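Side-chain contact in heme oxygenase (Chlamydomonas reinhardtii, PDB 4RAJ), which probably cleaves heme oxidatively to biliverdin, as other heme oxygenases do: residues C59-Y62 with V63-L67. Residues are numbered along the deposited sequence; the frame is centred on the assembly and turned at random.
Sequences CFYY and VFVAL
Val65 lays its CG2 methyl over one face of the Tyr61 ring, one helical turn back, in a CH-pi contact worked out entirely along a single helix. The methyl stands 3.9 Å from the centroid of the Tyr61 ring and 28° off its normal, displaced toward the CE1 side of the ring, since Val65 CG2 comes closest to Tyr61 CE1 at 3.4 Å. The chi1 of Tyr61 (161°) puts CG opposite the backbone N and beside the carbonyl carbon, which sends the ring along the helix toward Val65. Tyr61 CD2 in turn sits above the centre of the Tyr62 ring. Replacing Tyr61 with a serine would probably leave the Val65 methyl without its aromatic face and uncover that side of the Tyr62 ring. On another side of the helix Phe60 and Val63 run side by side, pointing the same way, with Phe60 CD1 3.9 Å from Val63 CG2. Phe64 instead turns a ring edge to the backbone, its CD2 lying 3.1 Å from Phe60 O, the same oxygen that accepts a nearly straight bond from Phe64 N (2.9 Å, 172°). The rings of helix 50-76 reach several helices: Phe60, Tyr61 and Phe64 all meet Phe99 of helix 96-107, Tyr62 meets helix 120-135, and Phe64 pairs edge-to-face with His148 of helix 140-151, while Phe60 touches Asn221 and Ile225 of helix 204-227 and lies against a bound polyether, probably from the crystallisation liquor.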
ATOM      1  N   CYS A  59       0.131   6.497  -8.808  1.00 19.42           N
ATOM      2  CA  CYS A  59      -1.068   6.588  -7.975  1.00 20.79           C
ATOM      3  C   CYS A  59      -0.772   6.087  -6.587  1.00 25.50           C
ATOM      4  O   CYS A  59      -1.129   6.699  -5.586  1.00 21.51           O
ATOM      5  CB  CYS A  59      -2.221   5.776  -8.565  1.00 22.02           C
ATOM      6  SG  CYS A  59      -2.779   6.432 -10.123  1.00 31.70           S
ATOM      7  N   PHE A  60      -0.105   4.953  -6.527  1.00 17.21           N
ATOM      8  CA  PHE A  60       0.149   4.349  -5.241  1.00 19.31           C
ATOM      9  C   PHE A  60       1.394   4.899  -4.561  1.00 19.41           C
ATOM     10  O   PHE A  60       1.557   4.758  -3.341  1.00 21.24           O
ATOM     11  CB  PHE A  60       0.166   2.835  -5.426  1.00 19.62           C
ATOM     12  CG  PHE A  60      -1.208   2.312  -5.646  1.00 21.06           C
ATOM     13  CD1 PHE A  60      -2.011   1.995  -4.563  1.00 29.27           C
ATOM     14  CD2 PHE A  60      -1.761   2.289  -6.914  1.00 22.65           C
ATOM     15  CE1 PHE A  60      -3.323   1.579  -4.753  1.00 31.23           C
ATOM     16  CE2 PHE A  60      -3.080   1.878  -7.111  1.00 27.30           C
ATOM     17  CZ  PHE A  60      -3.854   1.524  -6.027  1.00 29.62           C
ATOM     18  N   TYR A  61       2.243   5.570  -5.327  1.00 16.43           N
ATOM     19  CA  TYR A  61       3.283   6.388  -4.722  1.00 17.12           C
ATOM     20  C   TYR A  61       2.600   7.373  -3.770  1.00 22.09           C
ATOM     21  O   TYR A  61       2.960   7.467  -2.588  1.00 19.48           O
ATOM     22  CB  TYR A  61       4.107   7.111  -5.799  1.00 18.85           C
ATOM     23  CG  TYR A  61       4.888   8.291  -5.275  1.00 18.27           C
ATOM     24  CD1 TYR A  61       5.887   8.125  -4.321  1.00 16.83           C
ATOM     25  CD2 TYR A  61       4.626   9.578  -5.738  1.00 21.95           C
ATOM     26  CE1 TYR A  61       6.615   9.225  -3.836  1.00 24.30           C
ATOM     27  CE2 TYR A  61       5.338  10.672  -5.257  1.00 27.33           C
ATOM     28  CZ  TYR A  61       6.330  10.490  -4.314  1.00 27.11           C
ATOM     29  OH  TYR A  61       7.025  11.591  -3.840  1.00 28.39           O
ATOM     30  N   TYR A  62       1.579   8.067  -4.268  1.00 17.77           N
ATOM     31  CA  TYR A  62       0.858   9.024  -3.433  1.00 18.08           C
ATOM     32  C   TYR A  62       0.100   8.365  -2.293  1.00 18.07           C
ATOM     33  O   TYR A  62       0.002   8.946  -1.207  1.00 17.99           O
ATOM     34  CB  TYR A  62      -0.116   9.851  -4.276  1.00 18.74           C
ATOM     35  CG  TYR A  62       0.622  10.824  -5.185  1.00 19.36           C
ATOM     36  CD1 TYR A  62       1.508  11.759  -4.654  1.00 21.81           C
ATOM     37  CD2 TYR A  62       0.432  10.804  -6.562  1.00 22.50           C
ATOM     38  CE1 TYR A  62       2.187  12.650  -5.482  1.00 24.72           C
ATOM     39  CE2 TYR A  62       1.102  11.694  -7.398  1.00 25.12           C
ATOM     40  CZ  TYR A  62       1.972  12.615  -6.851  1.00 29.72           C
ATOM     41  OH  TYR A  62       2.638  13.489  -7.691  1.00 31.94           O
ATOM     42  N   VAL A  63      -0.462   7.181  -2.530  1.00 18.75           N
ATOM     43  CA  VAL A  63      -1.126   6.465  -1.433  1.00 15.84           C
ATOM     44  C   VAL A  63      -0.126   6.206  -0.310  1.00 21.75           C
ATOM     45  O   VAL A  63      -0.368   6.527   0.867  1.00 17.40           O
ATOM     46  CB  VAL A  63      -1.739   5.125  -1.887  1.00 15.16           C
ATOM     47  CG1 VAL A  63      -2.191   4.298  -0.660  1.00 16.98           C
ATOM     48  CG2 VAL A  63      -2.913   5.370  -2.860  1.00 17.40           C
ATOM     49  N   PHE A  64       1.024   5.648  -0.657  1.00 16.53           N
ATOM     50  CA  PHE A  64       1.996   5.370   0.393  1.00 16.43           C
ATOM     51  C   PHE A  64       2.623   6.633   0.995  1.00 20.60           C
ATOM     52  O   PHE A  64       2.931   6.640   2.179  1.00 21.73           O
ATOM     53  CB  PHE A  64       3.081   4.408  -0.120  1.00 17.54           C
ATOM     54  CG  PHE A  64       2.599   2.989  -0.177  1.00 17.71           C
ATOM     55  CD1 PHE A  64       2.503   2.232   0.980  1.00 18.38           C
ATOM     56  CD2 PHE A  64       2.174   2.431  -1.368  1.00 26.09           C
ATOM     57  CE1 PHE A  64       2.017   0.924   0.939  1.00 18.80           C
ATOM     58  CE2 PHE A  64       1.684   1.123  -1.417  1.00 25.23           C
ATOM     59  CZ  PHE A  64       1.608   0.376  -0.263  1.00 16.94           C
ATOM     60  N   VAL A  65       2.812   7.694   0.214  1.00 18.73           N
ATOM     61  CA  VAL A  65       3.270   8.954   0.814  1.00 16.64           C
ATOM     62  C   VAL A  65       2.291   9.383   1.917  1.00 20.79           C
ATOM     63  O   VAL A  65       2.700   9.745   3.023  1.00 22.03           O
ATOM     64  CB  VAL A  65       3.395  10.086  -0.232  1.00 22.80           C
ATOM     65  CG1 VAL A  65       3.416  11.445   0.446  1.00 26.23           C
ATOM     66  CG2 VAL A  65       4.651   9.889  -1.083  1.00 25.54           C
ATOM     67  N   ALA A  66       0.995   9.291   1.614  1.00 18.02           N
ATOM     68  CA  ALA A  66      -0.045   9.764   2.527  1.00 17.87           C
ATOM     69  C   ALA A  66      -0.094   8.922   3.805  1.00 20.62           C
ATOM     70  O   ALA A  66      -0.113   9.464   4.910  1.00 20.25           O
ATOM     71  CB  ALA A  66      -1.409   9.749   1.836  1.00 22.67           C
ATOM     72  N   LEU A  67      -0.152   7.602   3.637  1.00 16.93           N
ATOM     73  CA  LEU A  67      -0.189   6.671   4.761  1.00 19.57           C
ATOM     74  C   LEU A  67       1.049   6.814   5.653  1.00 22.79           C
ATOM     75  O   LEU A  67       0.962   6.870   6.894  1.00 18.81           O
ATOM     76  CB  LEU A  67      -0.311   5.235   4.237  1.00 17.85           C
ATOM     77  CG  LEU A  67      -0.338   4.051   5.200  1.00 22.35           C
ATOM     78  CD1 LEU A  67      -1.297   4.298   6.358  1.00 22.01           C
ATOM     79  CD2 LEU A  67      -0.751   2.811   4.431  1.00 21.83           C
TER